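Local coordinates for LRA-12 (Uncultured bacterium, PDB 5AEB), which probably hydrolyses beta-lactam antibiotics, carbapenems among them, as a class B3 metallo-beta-lactamase with a two-zinc active site, at residues T83-D88 with E108-V113; L156-H161 with S165-F170; A184-I189 with A228-M233. All coordinates share one frame; numbering follows the deposited sequence.

Contacts 1 and 2 are both buried and both supply ligands to one zinc ion, and contact 1 also reaches the second, whereas contact 3 is only partly buried and binds no metal. Contact 1 is a small junction in which a carboxylate and a valine of 108-113 back the metal-binding loop 83-88. Contact 2 is the largest and most regular, the end of a beta hairpin held by backbone hydrogen bonds. Contact 3 joins two loops that follow strands 178-184 and 222-225, and there water carries most of the polar chemistry. The backbone of Thr83 is hydrogen-bonded to that of Cys166, and the hydroxyl of Ser167 to Asn185 N.

Contact 1 of 3, residues T83-D88 with E108-V113; sequences TQAHYD and EGDATV. With ZN (zinc ion), chain D; ZN (zinc ion), chain C; CO (cobalt (II) ion), chain G.
Ala85 N donates to Asp110 OD2 over 3.0 Å. The bond is bent, 136° at the hydrogen, and reaches the oxygen from above the carboxylate plane, 49° out of it. Ala85 CB lies 3.3 Å from the same OD2, so alanine's small methyl sits close against the carboxylate. On the helix 111-115, Val113 puts CG1 anti to its backbone N (chi1 169°), which carries this methyl to 4.2 Å from Ala85 CB. Aspartate suits its place because one short carboxylate can serve several groups: OD2 is also hydrogen-bonded to Thr162 OG1, just after His161. At the other end of 108-113, away from the zincs, Glu108 binds a cobalt ion through both carboxylate oxygens, together with His141.

What is positioned in this way is an inverse gamma turn centred on Ala85, with a weak bond from His86 N to Gln84 O. Ala85 points its CB at 108-113, while its two neighbours point theirs away, and both reach one zinc ion. Gln84 OE1 binds it at 1.8 Å and His86 ND1 at 1.9 Å; His161 and a water shared by the two zincs complete the set. Asp88 OD2 holds the second zinc at 2.0 Å, along with His89 and His227, and Gln84 NE2 donates, over 3.2 Å, to a second water bound to this ion. Glutamine thus serves both metals, through its oxygen directly and through its amide N-H by way of water. The sequence Gln-Ala-His-Tyr-Asp-His is this enzyme's form of the HxHxDH zinc-binding motif of metallo-beta-lactamases.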
loop_
_atom_site.group_PDB
_atom_site.type_symbol
_atom_site.label_atom_id
_atom_site.label_comp_id
_atom_site.label_asym_id
_atom_site.label_seq_id
_atom_site.Cartn_x
_atom_site.Cartn_y
_atom_site.Cartn_z
ATOM N N THR A 83 2.069 -2.628 -0.268
ATOM C CA THR A 83 2.488 -1.995 -1.518
ATOM C C THR A 83 3.972 -1.571 -1.542
ATOM O O THR A 83 4.477 -1.106 -2.589
ATOM C CB THR A 83 1.615 -0.774 -1.778
ATOM O OG1 THR A 83 1.643 0.058 -0.605
ATOM C CG2 THR A 83 0.149 -1.240 -2.049
ATOM N N GLN A 84 4.681 -1.750 -0.424
ATOM C CA GLN A 84 5.843 -0.924 -0.186
ATOM C C GLN A 84 6.523 -1.325 1.116
ATOM O O GLN A 84 5.914 -1.159 2.177
ATOM C CB GLN A 84 5.284 0.516 0.076
ATOM C CG GLN A 84 6.022 1.590 -0.575
ATOM C CD GLN A 84 5.728 2.915 0.050
ATOM O OE1 GLN A 84 6.483 3.355 0.954
ATOM N NE2 GLN A 84 4.644 3.602 -0.443
ATOM N N ALA A 85 7.806 -1.688 1.085
ATOM C CA ALA A 85 8.461 -2.044 2.353
ATOM C C ALA A 85 9.127 -0.858 3.070
ATOM O O ALA A 85 10.358 -0.758 3.139
ATOM C CB ALA A 85 9.448 -3.190 2.157
ATOM N N HIS A 86 8.305 0.061 3.569
ATOM C CA HIS A 86 8.772 1.166 4.382
ATOM C C HIS A 86 8.031 1.115 5.670
ATOM O O HIS A 86 6.902 0.657 5.705
ATOM C CB HIS A 86 8.504 2.523 3.730
ATOM C CG HIS A 86 9.538 2.944 2.713
ATOM N ND1 HIS A 86 9.283 3.875 1.762
ATOM C CD2 HIS A 86 10.855 2.528 2.515
ATOM C CE1 HIS A 86 10.383 4.023 0.991
ATOM N NE2 HIS A 86 11.349 3.215 1.472
ATOM N N TYR A 87 8.651 1.663 6.714
ATOM C CA TYR A 87 8.119 1.582 8.078
ATOM C C TYR A 87 6.746 2.212 8.248
ATOM O O TYR A 87 6.009 1.805 9.142
ATOM C CB TYR A 87 9.096 2.190 9.101
ATOM C CG TYR A 87 9.158 3.703 9.087
ATOM C CD1 TYR A 87 9.987 4.382 8.189
ATOM C CD2 TYR A 87 8.360 4.463 9.949
ATOM C CE1 TYR A 87 10.041 5.774 8.163
ATOM C CE2 TYR A 87 8.405 5.854 9.937
ATOM C CZ TYR A 87 9.244 6.509 9.053
ATOM O OH TYR A 87 9.278 7.908 9.041
ATOM N N ASP A 88 6.419 3.200 7.414
ATOM C CA ASP A 88 5.093 3.837 7.452
ATOM C C ASP A 88 3.958 2.934 6.880
ATOM O O ASP A 88 2.786 3.233 7.065
ATOM C CB ASP A 88 5.077 5.286 6.830
ATOM C CG ASP A 88 5.584 5.348 5.387
ATOM O OD1 ASP A 88 6.586 4.618 5.063
ATOM O OD2 ASP A 88 4.987 6.126 4.564
ATOM N N GLU A 108 8.745 -10.023 -4.356
ATOM C CA GLU A 108 10.107 -10.507 -4.174
ATOM C C GLU A 108 11.148 -9.386 -4.005
ATOM O O GLU A 108 12.055 -9.525 -3.207
ATOM C CB GLU A 108 10.520 -11.383 -5.341
ATOM C CG GLU A 108 11.589 -12.411 -4.980
ATOM C CD GLU A 108 11.726 -13.479 -6.060
ATOM O OE1 GLU A 108 11.653 -13.166 -7.264
ATOM O OE2 GLU A 108 11.908 -14.643 -5.743
ATOM N N GLY A 109 11.031 -8.289 -4.764
ATOM C CA GLY A 109 12.004 -7.183 -4.659
ATOM C C GLY A 109 12.179 -6.618 -3.246
ATOM O O GLY A 109 13.173 -6.001 -2.954
ATOM N N ASP A 110 11.197 -6.802 -2.362
ATOM C CA ASP A 110 11.267 -6.221 -1.033
ATOM C C ASP A 110 11.470 -7.280 0.055
ATOM O O ASP A 110 11.528 -6.941 1.244
ATOM C CB ASP A 110 10.005 -5.417 -0.736
ATOM C CG ASP A 110 10.112 -3.940 -1.151
ATOM O OD1 ASP A 110 11.223 -3.444 -1.489
ATOM O OD2 ASP A 110 9.058 -3.268 -1.126
ATOM N N ALA A 111 11.597 -8.553 -0.345
ATOM C CA ALA A 111 11.583 -9.659 0.634
ATOM C C ALA A 111 12.714 -9.494 1.623
ATOM O O ALA A 111 12.500 -9.637 2.828
ATOM C CB ALA A 111 11.672 -11.013 -0.053
ATOM N N THR A 112 13.890 -9.154 1.093
ATOM C CA THR A 112 15.107 -8.936 1.874
ATOM C C THR A 112 14.992 -7.756 2.840
ATOM O O THR A 112 15.262 -7.911 4.045
ATOM C CB THR A 112 16.345 -8.761 0.953
ATOM O OG1 THR A 112 16.504 -9.955 0.184
ATOM C CG2 THR A 112 17.649 -8.584 1.774
ATOM N N VAL A 113 14.613 -6.588 2.329
ATOM C CA VAL A 113 14.409 -5.436 3.190
ATOM C C VAL A 113 13.408 -5.797 4.299
ATOM O O VAL A 113 13.599 -5.423 5.443
ATOM C CB VAL A 113 13.932 -4.208 2.394
ATOM C CG1 VAL A 113 13.475 -3.104 3.327
ATOM C CG2 VAL A 113 15.053 -3.689 1.501
HETATM ZN ZN ZN D . 7.677 4.704 1.116
HETATM ZN ZN ZN C . 4.684 5.999 2.635
HETATM CO CO CO G . 10.971 -15.477 -7.202
HETATM O O HOH W 1 5.075 6.533 0.869
HETATM O O HOH W 2 6.538 5.570 2.330
#

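Contact 2 of 3, residues L156-H161 with S165-F170; sequences LHHPGH and SCSFLF. With ZN (zinc ion), chain D.
Leu156 and Ser167 face each other as an antiparallel hydrogen-bonded pair in the beta hairpin of strands 151-157 and 166-173, part of one of the two sheets of the metallo-beta-lactamase fold. This is the tight part of the contact. Leu156 N reaches Ser167 O over 2.7 Å in a nearly straight bond (178° at the hydrogen), and Ser167 N returns one to Leu156 O. The next pair, His157 with Cys166, is non-hydrogen-bonded and turns its side chains to the other face of the sheet. Beyond it His158 N donates to Ser165 O over 2.8 Å, the last rung before the strands part. Serine suits position 167, buried against Met215 of helix 204-216, because it is small and its hydroxyl still has a partner: Ser167 OG accepts a hydrogen bond from Asn185 N in the adjoining loop.

Packing is looser toward the partly exposed side chains. Leu169 meets Leu156 there at a single place, its CB 4.1 Å from Leu156 CD1, the two side chains crossing at a slant. His157, also partly exposed, carries Pro159 CD over one face of its ring, 3.4 Å above the plane, and its NE2 makes a weak hydrogen bond to Lys163 O.

At the closed end the chain leaves the sheet for the zinc site. At Gly160's backbone angles (phi 139°, psi -63°) a CB would jam against the preceding carbonyl oxygen, so glycine fits here. Ser165 OG bonds with Thr162 N, and His161 CB packs 3.6 Å from this OG. His161 ND1 has a weak hydrogen bond with Thr188 O, while the ring's other nitrogen, NE2, binds zinc at 1.8 Å.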
loop_
_atom_site.group_PDB
_atom_site.type_symbol
_atom_site.label_atom_id
_atom_site.label_comp_id
_atom_site.label_asym_id
_atom_site.label_seq_id
_atom_site.Cartn_x
_atom_site.Cartn_y
_atom_site.Cartn_z
ATOM N N LEU A 156 0.988 -5.992 -9.385
ATOM C CA LEU A 156 1.792 -5.335 -10.428
ATOM C C LEU A 156 3.111 -4.827 -9.860
ATOM O O LEU A 156 3.121 -4.006 -8.949
ATOM C CB LEU A 156 1.014 -4.168 -11.040
ATOM C CG LEU A 156 -0.344 -4.583 -11.598
ATOM C CD1 LEU A 156 -1.207 -3.362 -11.891
ATOM C CD2 LEU A 156 -0.244 -5.532 -12.790
ATOM N N HIS A 157 4.222 -5.325 -10.387
ATOM C CA HIS A 157 5.536 -4.896 -9.932
ATOM C C HIS A 157 5.731 -3.485 -10.395
ATOM O O HIS A 157 5.694 -3.201 -11.599
ATOM C CB HIS A 157 6.603 -5.816 -10.518
ATOM C CG HIS A 157 7.980 -5.617 -9.919
ATOM N ND1 HIS A 157 9.092 -5.379 -10.684
ATOM C CD2 HIS A 157 8.415 -5.686 -8.607
ATOM C CE1 HIS A 157 10.166 -5.275 -9.875
ATOM N NE2 HIS A 157 9.754 -5.456 -8.606
ATOM N N HIS A 158 5.844 -2.566 -9.436
ATOM C CA HIS A 158 6.067 -1.163 -9.764
ATOM C C HIS A 158 7.237 -0.622 -9.002
ATOM O O HIS A 158 7.047 0.241 -8.135
ATOM C CB HIS A 158 4.840 -0.310 -9.405
ATOM C CG HIS A 158 3.646 -0.539 -10.286
ATOM N ND1 HIS A 158 3.750 -0.908 -11.592
ATOM C CD2 HIS A 158 2.285 -0.395 -10.021
ATOM C CE1 HIS A 158 2.499 -1.047 -12.107
ATOM N NE2 HIS A 158 1.614 -0.734 -11.137
ATOM N N PRO A 159 8.448 -1.084 -9.319
ATOM C CA PRO A 159 9.605 -0.709 -8.513
ATOM C C PRO A 159 10.017 0.743 -8.614
ATOM O O PRO A 159 9.623 1.461 -9.546
ATOM C CB PRO A 159 10.724 -1.641 -9.044
ATOM C CG PRO A 159 10.359 -1.814 -10.479
ATOM C CD PRO A 159 8.853 -1.975 -10.434
ATOM N N GLY A 160 10.806 1.166 -7.641
ATOM C CA GLY A 160 11.476 2.464 -7.705
ATOM C C GLY A 160 11.396 3.095 -6.349
ATOM O O GLY A 160 12.424 3.321 -5.726
ATOM N N HIS A 161 10.168 3.381 -5.898
ATOM C CA HIS A 161 9.941 3.832 -4.512
ATOM C C HIS A 161 10.651 2.884 -3.570
ATOM O O HIS A 161 11.384 3.335 -2.667
ATOM C CB HIS A 161 8.470 3.930 -4.151
ATOM C CG HIS A 161 8.214 4.553 -2.773
ATOM N ND1 HIS A 161 8.190 5.878 -2.568
ATOM C CD2 HIS A 161 7.991 3.963 -1.522
ATOM C CE1 HIS A 161 7.968 6.137 -1.273
ATOM N NE2 HIS A 161 7.833 4.959 -0.627
ATOM N N SER A 165 8.327 -2.268 -4.601
ATOM C CA SER A 165 7.023 -1.633 -4.445
ATOM C C SER A 165 6.085 -2.094 -5.576
ATOM O O SER A 165 6.530 -2.458 -6.691
ATOM C CB SER A 165 7.100 -0.104 -4.280
ATOM O OG SER A 165 8.067 0.494 -5.120
ATOM N N CYS A 166 4.788 -2.099 -5.276
ATOM C CA CYS A 166 3.831 -2.786 -6.141
ATOM C C CYS A 166 2.424 -2.256 -5.941
ATOM O O CYS A 166 2.117 -1.617 -4.937
ATOM C CB CYS A 166 3.860 -4.306 -5.853
ATOM S SG CYS A 166 3.430 -4.675 -4.132
ATOM N N SER A 167 1.571 -2.533 -6.913
ATOM C CA SER A 167 0.175 -2.165 -6.834
ATOM C C SER A 167 -0.644 -3.471 -6.971
ATOM O O SER A 167 -0.101 -4.509 -7.391
ATOM C CB SER A 167 -0.136 -1.205 -7.983
ATOM O OG SER A 167 0.591 0.011 -7.837
ATOM N N PHE A 168 -1.921 -3.393 -6.637
ATOM C CA PHE A 168 -2.845 -4.491 -6.782
ATOM C C PHE A 168 -4.056 -4.033 -7.577
ATOM O O PHE A 168 -4.647 -2.992 -7.311
ATOM C CB PHE A 168 -3.286 -5.085 -5.431
ATOM C CG PHE A 168 -2.145 -5.503 -4.567
ATOM C CD1 PHE A 168 -1.582 -6.762 -4.705
ATOM C CD2 PHE A 168 -1.595 -4.614 -3.653
ATOM C CE1 PHE A 168 -0.492 -7.144 -3.918
ATOM C CE2 PHE A 168 -0.526 -4.979 -2.867
ATOM C CZ PHE A 168 0.041 -6.244 -3.015
ATOM N N LEU A 169 -4.386 -4.834 -8.571
ATOM C CA LEU A 169 -5.516 -4.622 -9.447
ATOM C C LEU A 169 -6.506 -5.779 -9.228
ATOM O O LEU A 169 -6.124 -6.971 -9.293
ATOM C CB LEU A 169 -5.007 -4.627 -10.891
ATOM C CG LEU A 169 -5.910 -4.316 -12.082
ATOM C CD1 LEU A 169 -6.354 -2.856 -11.986
ATOM C CD2 LEU A 169 -5.050 -4.569 -13.347
ATOM N N PHE A 170 -7.759 -5.427 -8.925
ATOM C CA PHE A 170 -8.810 -6.428 -8.690
ATOM C C PHE A 170 -10.208 -5.866 -8.893
ATOM O O PHE A 170 -10.436 -4.656 -8.727
ATOM C CB PHE A 170 -8.722 -7.051 -7.282
ATOM C CG PHE A 170 -9.138 -6.122 -6.182
ATOM C CD1 PHE A 170 -8.288 -5.081 -5.767
ATOM C CD2 PHE A 170 -10.381 -6.273 -5.557
ATOM C CE1 PHE A 170 -8.672 -4.193 -4.767
ATOM C CE2 PHE A 170 -10.761 -5.405 -4.530
ATOM C CZ PHE A 170 -9.920 -4.363 -4.139
HETATM ZN ZN ZN D . 7.677 4.704 1.116
HETATM O O HOH W 2 6.538 5.570 2.330
#

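Contact 3 of 3, residues A184-I189 with A228-M233; sequences ANMPTI and ASQFSM
Thr188 and Gln230 approach from opposite directions, and methyl meets amide: Thr188 CG2 lies 3.7 Å from Gln230 NE2. The glutamine has CG anti to its carbonyl carbon (chi1 -58°) and is extended beyond, long enough to span the interval between two loops whose nearest CA atoms, of Met186 and Gln230, are 7.7 Å apart. The two ends of its amide then find separate waters. One water donates to Gln230 OE1 over 2.7 Å and accepts from Met186 N; the other accepts from Gln230 NE2 at 3.2 Å and is hydrogen-bonded to Thr188 OG1. Threonine suits this place in having both a methyl for the amide and a hydroxyl for the water.

These loops follow strands 178-184 and 222-225, parallel neighbours in one sheet of the alpha-beta-beta-alpha sandwich, and they run beside the zinc site. Gln230 OE1 also accepts from the backbone N of His227, a ligand of the second zinc, so the glutamine links the backbone of that ligand, through water, to the loop 184-189.

Met186 aims its CB at Gln230, with Met186 CG 4.2 Å from Gln230 OE1, but then bends away; its side chain packs on Leu261 of helix 251-267. Pro187 centres an inverse gamma turn that brings Thr188 back toward the glutamine, closed by Thr188 N to Met186 O at 2.8 Å. Gln230 stands on a short 3-10 turn, closed by Phe231 N to Ala228 O; the same oxygen also accepts from Met233 N, from the opposite face of its plane.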
loop_
_atom_site.group_PDB
_atom_site.type_symbol
_atom_site.label_atom_id
_atom_site.label_comp_id
_atom_site.label_asym_id
_atom_site.label_seq_id
_atom_site.Cartn_x
_atom_site.Cartn_y
_atom_site.Cartn_z
ATOM N N ALA A 184 -2.830 1.597 -5.746
ATOM C CA ALA A 184 -1.584 1.964 -6.426
ATOM C C ALA A 184 -0.525 2.372 -5.446
ATOM O O ALA A 184 -0.796 3.098 -4.451
ATOM C CB ALA A 184 -1.806 3.098 -7.428
ATOM N N ASN A 185 0.699 1.927 -5.716
ATOM C CA ASN A 185 1.805 2.572 -5.056
ATOM C C ASN A 185 2.384 3.656 -5.971
ATOM O O ASN A 185 3.054 3.343 -6.947
ATOM C CB ASN A 185 2.873 1.596 -4.620
ATOM C CG ASN A 185 3.771 2.219 -3.585
ATOM O OD1 ASN A 185 4.877 2.693 -3.913
ATOM N ND2 ASN A 185 3.244 2.367 -2.366
ATOM N N MET A 186 2.125 4.922 -5.663
ATOM C CA MET A 186 2.588 6.043 -6.534
ATOM C C MET A 186 4.139 6.095 -6.543
ATOM O O MET A 186 4.763 5.953 -5.488
ATOM C CB MET A 186 1.983 7.388 -6.085
ATOM C CG MET A 186 0.445 7.373 -5.974
ATOM S SD MET A 186 -0.328 6.647 -7.430
ATOM C CE MET A 186 -0.245 8.015 -8.589
ATOM N N PRO A 187 4.759 6.290 -7.726
ATOM C CA PRO A 187 6.229 6.302 -7.829
ATOM C C PRO A 187 6.837 7.623 -7.369
ATOM O O PRO A 187 7.380 8.374 -8.163
ATOM C CB PRO A 187 6.472 6.082 -9.325
ATOM C CG PRO A 187 5.270 6.722 -9.963
ATOM C CD PRO A 187 4.117 6.421 -9.054
ATOM N N THR A 188 6.724 7.907 -6.087
ATOM C CA THR A 188 7.356 9.057 -5.532
ATOM C C THR A 188 8.835 8.707 -5.347
ATOM O O THR A 188 9.197 7.525 -5.271
ATOM C CB THR A 188 6.684 9.444 -4.206
ATOM O OG1 THR A 188 6.750 8.335 -3.295
ATOM C CG2 THR A 188 5.181 9.842 -4.446
ATOM N N ILE A 189 9.670 9.734 -5.319
ATOM C CA ILE A 189 11.101 9.581 -5.126
ATOM C C ILE A 189 11.475 9.981 -3.708
ATOM O O ILE A 189 11.106 11.066 -3.207
ATOM C CB ILE A 189 11.904 10.405 -6.151
ATOM C CG1 ILE A 189 11.591 9.905 -7.569
ATOM C CG2 ILE A 189 13.405 10.388 -5.831
ATOM C CD1 ILE A 189 12.085 10.838 -8.644
ATOM N N ALA A 228 -3.324 8.637 2.126
ATOM C CA ALA A 228 -4.620 9.226 1.816
ATOM C C ALA A 228 -4.439 10.481 0.958
ATOM O O ALA A 228 -5.164 10.683 -0.018
ATOM C CB ALA A 228 -5.412 9.529 3.073
ATOM N N SER A 229 -3.438 11.288 1.291
ATOM C CA SER A 229 -3.243 12.538 0.601
ATOM C C SER A 229 -2.957 12.298 -0.881
ATOM O O SER A 229 -3.347 13.117 -1.697
ATOM C CB SER A 229 -2.144 13.384 1.257
ATOM O OG SER A 229 -0.905 12.688 1.236
ATOM N N GLN A 230 -2.312 11.168 -1.227
ATOM C CA GLN A 230 -1.930 10.951 -2.631
ATOM C C GLN A 230 -3.091 10.733 -3.591
ATOM O O GLN A 230 -2.940 10.969 -4.764
ATOM C CB GLN A 230 -0.900 9.839 -2.792
ATOM C CG GLN A 230 0.376 10.088 -2.020
ATOM C CD GLN A 230 1.243 8.836 -1.910
ATOM O OE1 GLN A 230 0.742 7.680 -1.755
ATOM N NE2 GLN A 230 2.532 9.040 -1.986
ATOM N N PHE A 231 -4.240 10.294 -3.096
ATOM C CA PHE A 231 -5.461 10.308 -3.908
ATOM C C PHE A 231 -6.517 11.267 -3.398
ATOM O O PHE A 231 -7.693 11.084 -3.699
ATOM C CB PHE A 231 -6.073 8.900 -4.103
ATOM C CG PHE A 231 -6.493 8.187 -2.833
ATOM C CD1 PHE A 231 -5.559 7.725 -1.918
ATOM C CD2 PHE A 231 -7.823 7.871 -2.621
ATOM C CE1 PHE A 231 -5.955 7.007 -0.793
ATOM C CE2 PHE A 231 -8.238 7.178 -1.493
ATOM C CZ PHE A 231 -7.299 6.732 -0.577
ATOM N N SER A 232 -6.099 12.263 -2.632
ATOM C CA SER A 232 -7.021 13.277 -2.063
ATOM C C SER A 232 -8.218 12.634 -1.366
ATOM O O SER A 232 -9.353 13.046 -1.596
ATOM C CB SER A 232 -7.573 14.176 -3.162
ATOM O OG SER A 232 -6.555 14.953 -3.721
ATOM N N MET A 233 -7.992 11.609 -0.545
ATOM C CA MET A 233 -9.120 10.865 0.021
ATOM C C MET A 233 -10.094 11.757 0.824
ATOM O O MET A 233 -11.306 11.586 0.755
ATOM C CB MET A 233 -8.637 9.702 0.879
ATOM C CG MET A 233 -9.782 8.850 1.412
ATOM S SD MET A 233 -9.109 7.686 2.603
ATOM C CE MET A 233 -9.262 8.590 4.139
HETATM O O HOH W 3 1.568 5.456 -2.985
HETATM O O HOH W 4 5.123 7.449 -1.039
#